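Local structure of aldehyde reductase YahK (Escherichia coli, 1UUF) at residues I54-V59 with V361-T366; E96-G101 with V155-V160; A223-E228 with D240-S245. The protein catalyses the NADPH-dependent reduction of a wide range of aldehydes to their primary alcohols, with two zinc ions bound per subunit. All blocks are in the same frame, centred on the assembly; numbering follows the deposited sequence.

Interaction 1 (I54-V59 with V361-T366)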
loop_
_atom_site.group_PDB
_atom_site.type_symbol
_atom_site.label_atom_id
_atom_site.label_comp_id
_atom_site.label_asym_id
_atom_site.label_seq_id
_atom_site.Cartn_x
_atom_site.Cartn_y
_atom_site.Cartn_z
ATOM N N ILE A 54 -36.613 -14.816 1.812
ATOM C CA ILE A 54 -35.398 -15.198 1.103
ATOM C C ILE A 54 -35.605 -16.279 0.052
ATOM O O ILE A 54 -36.137 -17.353 0.336
ATOM C CB ILE A 54 -34.310 -15.648 2.099
ATOM C CG1 ILE A 54 -34.028 -14.519 3.094
ATOM C CG2 ILE A 54 -33.031 -16.008 1.355
ATOM C CD1 ILE A 54 -32.963 -14.855 4.124
ATOM N N ALA A 55 -35.179 -15.985 -1.172
ATOM C CA ALA A 55 -35.314 -16.936 -2.264
ATOM C C ALA A 55 -34.036 -17.746 -2.412
ATOM O O ALA A 55 -34.079 -18.971 -2.531
ATOM C CB ALA A 55 -35.627 -16.203 -3.565
ATOM N N TYR A 56 -32.897 -17.059 -2.399
ATOM C CA TYR A 56 -31.608 -17.725 -2.540
ATOM C C TYR A 56 -30.532 -17.087 -1.678
ATOM O O TYR A 56 -30.612 -15.908 -1.330
ATOM C CB TYR A 56 -31.138 -17.689 -3.999
ATOM C CG TYR A 56 -32.146 -18.232 -4.980
ATOM C CD1 TYR A 56 -33.039 -17.381 -5.636
ATOM C CD2 TYR A 56 -32.248 -19.602 -5.212
ATOM C CE1 TYR A 56 -34.008 -17.885 -6.499
ATOM C CE2 TYR A 56 -33.215 -20.117 -6.071
ATOM C CZ TYR A 56 -34.091 -19.253 -6.707
ATOM O OH TYR A 56 -35.066 -19.759 -7.537
ATOM N N CYS A 57 -29.521 -17.878 -1.336
ATOM C CA CYS A 57 -28.407 -17.378 -0.542
ATOM C C CYS A 57 -27.113 -18.020 -1.019
ATOM O O CYS A 57 -26.979 -19.243 -1.013
ATOM C CB CYS A 57 -28.608 -17.674 0.948
ATOM S SG CYS A 57 -27.328 -16.909 2.001
ATOM N N GLY A 58 -26.168 -17.187 -1.442
ATOM C CA GLY A 58 -24.890 -17.691 -1.903
ATOM C C GLY A 58 -24.073 -18.218 -0.739
ATOM O O GLY A 58 -24.243 -17.776 0.398
ATOM N N VAL A 59 -23.197 -19.177 -1.015
ATOM C CA VAL A 59 -22.356 -19.753 0.026
ATOM C C VAL A 59 -20.963 -19.142 -0.097
ATOM O O VAL A 59 -20.287 -19.299 -1.116
ATOM C CB VAL A 59 -22.289 -21.285 -0.112
ATOM C CG1 VAL A 59 -21.429 -21.874 1.000
ATOM C CG2 VAL A 59 -23.704 -21.868 -0.056
ATOM N N VAL A 361 -25.106 -21.776 -4.531
ATOM C CA VAL A 361 -26.223 -20.939 -4.119
ATOM C C VAL A 361 -27.334 -21.843 -3.611
ATOM O O VAL A 361 -27.778 -22.757 -4.306
ATOM C CB VAL A 361 -26.755 -20.064 -5.274
ATOM C CG1 VAL A 361 -28.021 -19.327 -4.839
ATOM C CG2 VAL A 361 -25.699 -19.050 -5.669
ATOM N N ILE A 362 -27.764 -21.586 -2.383
ATOM C CA ILE A 362 -28.821 -22.362 -1.751
ATOM C C ILE A 362 -30.207 -21.962 -2.246
ATOM O O ILE A 362 -30.520 -20.778 -2.373
ATOM C CB ILE A 362 -28.793 -22.171 -0.218
ATOM C CG1 ILE A 362 -27.450 -22.638 0.337
ATOM C CG2 ILE A 362 -29.951 -22.924 0.427
ATOM C CD1 ILE A 362 -27.120 -22.043 1.691
ATOM N N ASP A 363 -31.028 -22.966 -2.536
ATOM C CA ASP A 363 -32.403 -22.751 -2.968
ATOM C C ASP A 363 -33.135 -22.781 -1.630
ATOM O O ASP A 363 -33.478 -23.855 -1.138
ATOM C CB ASP A 363 -32.867 -23.922 -3.837
ATOM C CG ASP A 363 -34.231 -23.694 -4.453
ATOM O OD1 ASP A 363 -35.012 -22.878 -3.920
ATOM O OD2 ASP A 363 -34.530 -24.349 -5.471
ATOM N N ASN A 364 -33.357 -21.613 -1.035
ATOM C CA ASN A 364 -33.995 -21.546 0.275
ATOM C C ASN A 364 -35.381 -22.162 0.380
ATOM O O ASN A 364 -35.842 -22.468 1.480
ATOM C CB ASN A 364 -34.019 -20.099 0.770
ATOM C CG ASN A 364 -32.628 -19.567 1.035
ATOM O OD1 ASN A 364 -31.789 -19.528 0.133
ATOM N ND2 ASN A 364 -32.366 -19.166 2.278
ATOM N N ARG A 365 -36.049 -22.349 -0.751
ATOM C CA ARG A 365 -37.367 -22.960 -0.725
ATOM C C ARG A 365 -37.244 -24.389 -0.189
ATOM O O ARG A 365 -38.187 -24.927 0.396
ATOM C CB ARG A 365 -37.973 -22.954 -2.133
ATOM C CG ARG A 365 -39.159 -23.885 -2.328
ATOM C CD ARG A 365 -38.692 -25.285 -2.702
ATOM N NE ARG A 365 -37.935 -25.282 -3.953
ATOM C CZ ARG A 365 -37.330 -26.349 -4.466
ATOM N NH1 ARG A 365 -36.667 -26.250 -5.610
ATOM N NH2 ARG A 365 -37.383 -27.513 -3.833
ATOM N N THR A 366 -36.069 -24.988 -0.367
ATOM C CA THR A 366 -35.839 -26.358 0.089
ATOM C C THR A 366 -35.718 -26.494 1.604
ATOM O O THR A 366 -35.499 -27.595 2.118
ATOM C CB THR A 366 -34.578 -26.965 -0.558
ATOM O OG1 THR A 366 -33.414 -26.266 -0.101
ATOM C CG2 THR A 366 -34.669 -26.874 -2.075
HETATM O O HOH W 1 -36.039 -20.518 -3.430
HETATM O O HOH W 2 -35.989 -22.238 -7.155
#
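With CG of Y56 anti to its carbonyl carbon (chi1 -54°) and CG of D363 anti to its backbone N (chi1 -173°), ring and carboxylate run side by side in the same direction, their planes 42° apart. CD2 of the Y56 ring comes 3.9 Å from CA of D363, at an oblique approach. Two waters complete this polar side: one donates to both A55 O and D363 OD1 and accepts from R365 N, while the other joins Y56 OH to D363 OD2, whose second partner is the guanidinium of R365.

The backbones pair as antiparallel strands. C57 and I362 form the hydrogen-bonded pair, I362 N giving 2.8 Å to C57 O and C57 N giving 3.2 Å to I362 O. Y56 with D363 and G58 with V361 are the flanking non-hydrogen-bonded pairs. The pairing links strand 49-58 of the GroES-like domain, which runs on to C60, a ligand of the catalytic zinc ion, to strand 359-363 within one mixed sheet. A55 and Y56 form a classic beta bulge opposite V85 on the neighbouring strand.

N364, where the strand turns into a 3-10 segment, still reaches A55 O through its backbone N at 3.1 Å. Its side-chain amide crosses I54 obliquely, ND2 lying 3.4 Å from CG2 of I54, and that nitrogen is satisfied by the carbonyls of G148 and S150. On the same face as D363, CB of Y56 packs 3.6 Å from CG1 of V361. On the face bearing C57 and I362, CD1 of I362 meets CG2 of V59 at 3.8 Å, beside Y149.

Interaction 2 (E96-G101 with V155-V160)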
loop_
_atom_site.group_PDB
_atom_site.type_symbol
_atom_site.label_atom_id
_atom_site.label_comp_id
_atom_site.label_asym_id
_atom_site.label_seq_id
_atom_site.Cartn_x
_atom_site.Cartn_y
_atom_site.Cartn_z
ATOM N N GLU A 96 -39.207 4.151 2.823
ATOM C CA GLU A 96 -39.477 4.941 1.625
ATOM C C GLU A 96 -38.898 4.348 0.346
ATOM O O GLU A 96 -39.337 4.682 -0.753
ATOM C CB GLU A 96 -38.930 6.358 1.809
ATOM C CG GLU A 96 -39.238 6.964 3.165
ATOM C CD GLU A 96 -38.872 8.430 3.245
ATOM O OE1 GLU A 96 -39.536 9.244 2.569
ATOM O OE2 GLU A 96 -37.919 8.769 3.978
ATOM N N LYS A 97 -37.918 3.462 0.492
ATOM C CA LYS A 97 -37.260 2.849 -0.657
ATOM C C LYS A 97 -37.953 1.617 -1.228
ATOM O O LYS A 97 -37.898 1.375 -2.436
ATOM C CB LYS A 97 -35.827 2.454 -0.285
ATOM C CG LYS A 97 -34.924 3.605 0.132
ATOM C CD LYS A 97 -33.643 3.094 0.795
ATOM C CE LYS A 97 -32.848 2.172 -0.118
ATOM N NZ LYS A 97 -31.605 1.667 0.549
ATOM N N TYR A 98 -38.603 0.839 -0.368
ATOM C CA TYR A 98 -39.228 -0.400 -0.810
ATOM C C TYR A 98 -40.712 -0.592 -0.558
ATOM O O TYR A 98 -41.314 0.081 0.274
ATOM C CB TYR A 98 -38.468 -1.581 -0.204
ATOM C CG TYR A 98 -36.996 -1.525 -0.517
ATOM C CD1 TYR A 98 -36.081 -1.009 0.402
ATOM C CD2 TYR A 98 -36.531 -1.899 -1.775
ATOM C CE1 TYR A 98 -34.732 -0.859 0.065
ATOM C CE2 TYR A 98 -35.195 -1.750 -2.122
ATOM C CZ TYR A 98 -34.304 -1.228 -1.204
ATOM O OH TYR A 98 -32.994 -1.045 -1.579
ATOM N N ALA A 99 -41.279 -1.540 -1.299
ATOM C CA ALA A 99 -42.687 -1.893 -1.206
ATOM C C ALA A 99 -42.838 -3.400 -1.406
ATOM O O ALA A 99 -41.992 -4.044 -2.033
ATOM C CB ALA A 99 -43.479 -1.147 -2.267
ATOM N N PRO A 100 -43.917 -3.988 -0.870
ATOM C CA PRO A 100 -44.122 -5.429 -1.029
ATOM C C PRO A 100 -44.024 -5.811 -2.501
ATOM O O PRO A 100 -44.534 -5.096 -3.366
ATOM C CB PRO A 100 -45.525 -5.636 -0.467
ATOM C CG PRO A 100 -45.593 -4.602 0.613
ATOM C CD PRO A 100 -44.990 -3.391 -0.057
ATOM N N GLY A 101 -43.360 -6.927 -2.781
ATOM C CA GLY A 101 -43.209 -7.378 -4.153
ATOM C C GLY A 101 -41.851 -7.077 -4.763
ATOM O O GLY A 101 -41.437 -7.731 -5.720
ATOM N N VAL A 155 -34.472 -6.440 7.850
ATOM C CA VAL A 155 -33.359 -5.499 7.826
ATOM C C VAL A 155 -33.799 -4.052 7.643
ATOM O O VAL A 155 -34.752 -3.770 6.914
ATOM C CB VAL A 155 -32.395 -5.855 6.661
ATOM C CG1 VAL A 155 -31.153 -4.964 6.695
ATOM C CG2 VAL A 155 -32.012 -7.327 6.733
ATOM N N HIS A 156 -33.093 -3.144 8.315
ATOM C CA HIS A 156 -33.350 -1.707 8.219
ATOM C C HIS A 156 -33.175 -1.378 6.734
ATOM O O HIS A 156 -32.193 -1.800 6.126
ATOM C CB HIS A 156 -32.318 -0.962 9.073
ATOM C CG HIS A 156 -32.492 0.525 9.093
ATOM N ND1 HIS A 156 -32.318 1.313 7.975
ATOM C CD2 HIS A 156 -32.797 1.372 10.105
ATOM C CE1 HIS A 156 -32.506 2.580 8.297
ATOM N NE2 HIS A 156 -32.797 2.644 9.584
ATOM N N GLU A 157 -34.107 -0.626 6.149
ATOM C CA GLU A 157 -34.035 -0.330 4.717
ATOM C C GLU A 157 -32.748 0.312 4.212
ATOM O O GLU A 157 -32.445 0.214 3.023
ATOM C CB GLU A 157 -35.227 0.525 4.263
ATOM C CG GLU A 157 -35.208 1.966 4.728
ATOM C CD GLU A 157 -36.125 2.849 3.894
ATOM O OE1 GLU A 157 -36.421 3.980 4.329
ATOM O OE2 GLU A 157 -36.543 2.416 2.797
ATOM N N ARG A 158 -31.984 0.959 5.085
ATOM C CA ARG A 158 -30.741 1.580 4.634
ATOM C C ARG A 158 -29.754 0.530 4.134
ATOM O O ARG A 158 -28.889 0.818 3.302
ATOM C CB ARG A 158 -30.085 2.389 5.762
ATOM C CG ARG A 158 -28.661 2.861 5.433
ATOM C CD ARG A 158 -28.136 3.863 6.452
ATOM N NE ARG A 158 -26.765 4.280 6.161
ATOM C CZ ARG A 158 -26.169 5.330 6.719
ATOM N NH1 ARG A 158 -26.826 6.076 7.599
ATOM N NH2 ARG A 158 -24.919 5.639 6.397
ATOM N N TYR A 159 -29.899 -0.696 4.624
ATOM C CA TYR A 159 -28.984 -1.763 4.245
ATOM C C TYR A 159 -29.561 -2.796 3.291
ATOM O O TYR A 159 -28.953 -3.839 3.055
ATOM C CB TYR A 159 -28.451 -2.427 5.515
ATOM C CG TYR A 159 -27.936 -1.403 6.498
ATOM C CD1 TYR A 159 -28.801 -0.769 7.396
ATOM C CD2 TYR A 159 -26.605 -0.990 6.465
ATOM C CE1 TYR A 159 -28.348 0.255 8.228
ATOM C CE2 TYR A 159 -26.145 0.031 7.290
ATOM C CZ TYR A 159 -27.020 0.649 8.167
ATOM O OH TYR A 159 -26.567 1.672 8.966
ATOM N N VAL A 160 -30.733 -2.504 2.742
ATOM C CA VAL A 160 -31.372 -3.408 1.793
ATOM C C VAL A 160 -31.139 -2.833 0.403
ATOM O O VAL A 160 -31.310 -1.632 0.193
ATOM C CB VAL A 160 -32.888 -3.519 2.057
ATOM C CG1 VAL A 160 -33.545 -4.396 0.990
ATOM C CG2 VAL A 160 -33.126 -4.116 3.442
#
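E157 faces the backbone of E96 and K97 with its carboxylate, and this two-pronged grip is one of several polar links in the contact. K97 N donates to OE2 of E157 over 2.9 Å on the syn lone pair, at a fairly straight 158°. E96 N reaches OE1 of E157 at 3.2 Å, also on the syn side but 28° out of the carboxylate plane, with a weak second bond to OE2. The E157 chain, extended beyond CG, carries the carboxylate out to these two nitrogens.

The tightly packed part lies around Y98, which is buried. CG1 of V160 stands over one face of the Y98 ring, 4.1 Å from the centroid and offset toward the rim, a CH-pi contact, while E157 O lies at the ring edge in its plane. The Y98 hydroxyl donates to V160 O over 2.5 Å, approaching from above the carbonyl plane. V50 and V104, from neighbouring strands, also touch both Y98 and V160.

The looser, solvent side is that of the E96 and K97 side chains. The K97 chain crosses E157 obliquely; chi3 of 58° bends CE back, and NZ, anti beyond it, lies 3.0 Å from E157 O, while its bond to V160 O is weak. E157 O thus accepts from K97 NZ on one face of its plane and from V160 N on the other. These contacts join the loop between strands 84-91 and 103-106 to the 3-10 turn that follows strand 152-156, within the GroES-like domain of zinc-containing alcohol dehydrogenases.

Interaction 3 (A223-E228 with D240-S245)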
loop_
_atom_site.group_PDB
_atom_site.type_symbol
_atom_site.label_atom_id
_atom_site.label_comp_id
_atom_site.label_asym_id
_atom_site.label_seq_id
_atom_site.Cartn_x
_atom_site.Cartn_y
_atom_site.Cartn_z
ATOM N N ALA A 223 -5.552 -12.832 -15.978
ATOM C CA ALA A 223 -5.883 -13.706 -14.864
ATOM C C ALA A 223 -4.678 -14.565 -14.530
ATOM O O ALA A 223 -3.971 -15.018 -15.427
ATOM C CB ALA A 223 -7.068 -14.595 -15.221
ATOM N N PHE A 224 -4.453 -14.785 -13.238
ATOM C CA PHE A 224 -3.337 -15.601 -12.778
ATOM C C PHE A 224 -3.845 -16.850 -12.067
ATOM O O PHE A 224 -4.699 -16.770 -11.182
ATOM C CB PHE A 224 -2.447 -14.815 -11.808
ATOM C CG PHE A 224 -1.755 -13.640 -12.429
ATOM C CD1 PHE A 224 -2.419 -12.431 -12.606
ATOM C CD2 PHE A 224 -0.432 -13.744 -12.841
ATOM C CE1 PHE A 224 -1.771 -11.339 -13.185
ATOM C CE2 PHE A 224 0.226 -12.657 -13.420
ATOM C CZ PHE A 224 -0.446 -11.453 -13.592
ATOM N N THR A 225 -3.306 -18.001 -12.452
ATOM C CA THR A 225 -3.687 -19.266 -11.836
ATOM C C THR A 225 -2.407 -20.012 -11.479
ATOM O O THR A 225 -1.342 -19.684 -11.988
ATOM C CB THR A 225 -4.500 -20.140 -12.802
ATOM O OG1 THR A 225 -4.939 -21.321 -12.121
ATOM C CG2 THR A 225 -3.643 -20.541 -13.996
ATOM N N THR A 226 -2.511 -21.010 -10.608
ATOM C CA THR A 226 -1.343 -21.789 -10.211
ATOM C C THR A 226 -1.318 -23.153 -10.897
ATOM O O THR A 226 -0.430 -23.967 -10.642
ATOM C CB THR A 226 -1.304 -22.003 -8.684
ATOM O OG1 THR A 226 -2.546 -22.565 -8.246
ATOM C CG2 THR A 226 -1.068 -20.683 -7.967
ATOM N N SER A 227 -2.292 -23.395 -11.771
ATOM C CA SER A 227 -2.374 -24.661 -12.495
ATOM C C SER A 227 -2.884 -24.469 -13.918
ATOM O O SER A 227 -3.722 -23.604 -14.177
ATOM C CB SER A 227 -3.292 -25.641 -11.757
ATOM O OG SER A 227 -4.621 -25.152 -11.686
ATOM N N GLU A 228 -2.375 -25.282 -14.837
ATOM C CA GLU A 228 -2.777 -25.210 -16.236
ATOM C C GLU A 228 -4.239 -25.589 -16.417
ATOM O O GLU A 228 -4.874 -25.197 -17.392
ATOM C CB GLU A 228 -1.912 -26.148 -17.083
ATOM C CG GLU A 228 -0.491 -25.672 -17.287
ATOM C CD GLU A 228 -0.434 -24.332 -17.988
ATOM O OE1 GLU A 228 -1.029 -24.205 -19.081
ATOM O OE2 GLU A 228 0.206 -23.405 -17.449
ATOM N N ASP A 240 -8.363 -11.451 -20.862
ATOM C CA ASP A 240 -7.753 -11.236 -22.170
ATOM C C ASP A 240 -6.486 -12.068 -22.278
ATOM O O ASP A 240 -6.097 -12.492 -23.368
ATOM C CB ASP A 240 -7.418 -9.758 -22.363
ATOM C CG ASP A 240 -8.651 -8.885 -22.368
ATOM O OD1 ASP A 240 -9.512 -9.085 -23.251
ATOM O OD2 ASP A 240 -8.763 -8.006 -21.491
ATOM N N GLU A 241 -5.844 -12.286 -21.134
ATOM C CA GLU A 241 -4.621 -13.080 -21.064
ATOM C C GLU A 241 -4.652 -13.894 -19.781
ATOM O O GLU A 241 -5.304 -13.510 -18.810
ATOM C CB GLU A 241 -3.381 -12.183 -21.036
ATOM C CG GLU A 241 -3.099 -11.406 -22.311
ATOM C CD GLU A 241 -1.825 -10.582 -22.204
ATOM O OE1 GLU A 241 -1.851 -9.501 -21.576
ATOM O OE2 GLU A 241 -0.789 -11.026 -22.736
ATOM N N VAL A 242 -3.945 -15.018 -19.783
ATOM C CA VAL A 242 -3.872 -15.867 -18.607
ATOM C C VAL A 242 -2.421 -16.238 -18.354
ATOM O O VAL A 242 -1.660 -16.516 -19.287
ATOM C CB VAL A 242 -4.705 -17.158 -18.776
ATOM C CG1 VAL A 242 -4.581 -18.017 -17.531
ATOM C CG2 VAL A 242 -6.162 -16.805 -19.016
ATOM N N VAL A 243 -2.036 -16.217 -17.086
ATOM C CA VAL A 243 -0.677 -16.552 -16.698
ATOM C C VAL A 243 -0.662 -17.598 -15.593
ATOM O O VAL A 243 -1.428 -17.513 -14.634
ATOM C CB VAL A 243 0.077 -15.300 -16.195
ATOM C CG1 VAL A 243 1.440 -15.695 -15.629
ATOM C CG2 VAL A 243 0.251 -14.306 -17.332
ATOM N N ASN A 244 0.191 -18.607 -15.746
ATOM C CA ASN A 244 0.338 -19.625 -14.714
ATOM C C ASN A 244 1.443 -19.027 -13.859
ATOM O O ASN A 244 2.601 -18.990 -14.275
ATOM C CB ASN A 244 0.813 -20.953 -15.299
ATOM C CG ASN A 244 0.926 -22.038 -14.246
ATOM O OD1 ASN A 244 1.364 -21.781 -13.123
ATOM N ND2 ASN A 244 0.540 -23.256 -14.603
ATOM N N SER A 245 1.089 -18.549 -12.671
ATOM C CA SER A 245 2.061 -17.907 -11.797
ATOM C C SER A 245 3.233 -18.786 -11.375
ATOM O O SER A 245 4.200 -18.289 -10.795
ATOM C CB SER A 245 1.360 -17.337 -10.559
ATOM O OG SER A 245 0.675 -18.343 -9.838
#
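A223, F224 and T225 lie beside V242, V243 and N244 in parallel register, and a ladder of backbone bonds joins them. A223 N donates to E241 O, V243 N to A223 O at 2.8 Å, T225 N to V243 O at 2.9 Å, and S245 N to T225 O. CA-H...O contacts fill the gaps between these bonds, among them N244 CA at 3.2 Å from T225 O.

On the face bearing F224 and V243 the two side chains run side by side in the same direction. CD2 of F224 is 3.7 Å from CB of V243, in an oblique approach. The other face carries A223, T225, V242 and N244, with CB of A223 lying 4.5 Å from CG2 of V242.

Strand 220-225, helix 231-237 and strand 241-244 make a beta-alpha-beta unit of the Rossmann-type domain, with 241-244 the outermost strand of its six-stranded parallel sheet in this chain. A234 of the connecting helix covers both A223 and V242, while M251 of helix 248-252 packs on F224 and V243. F224 also meets F274 edge-to-face.

At the end of strand 241-244 the contact becomes polar. A chi1 of -178° sets CG of N244 anti to the backbone N, and from there ND2 donates 2.9 Å to OE2 of E228 at 157°. The two side chains cross at about a right angle, yet their amide and carboxylate planes are 12° apart; OE2 is met on its anti side. That same oxygen is salt-bridged to R231 at the start of the helix, while N244 OD1 accepts from R246 N.

Interactions 1 and 2 reach the same mixed sheet, in which strands 49-58 and 152-156 are neighbours, yet their nearest atoms stay about 8 Å apart. Interaction 3 belongs to the parallel Rossmann-type sheet and lies on the opposite side of the chain's centre from interaction 2. Interaction 1 is the most buried, and in sequence it closes a loop that contains the other two. Interactions 1 and 3 both rest on backbone ladders, antiparallel in one and parallel in the other. Interaction 2, partly exposed, has no strand pairing: a carboxylate, an ammonium group and a phenol reach main-chain atoms instead. The buried D363 lies within the pairing of interaction 1, whereas E228 of interaction 3 lies beyond the paired strands.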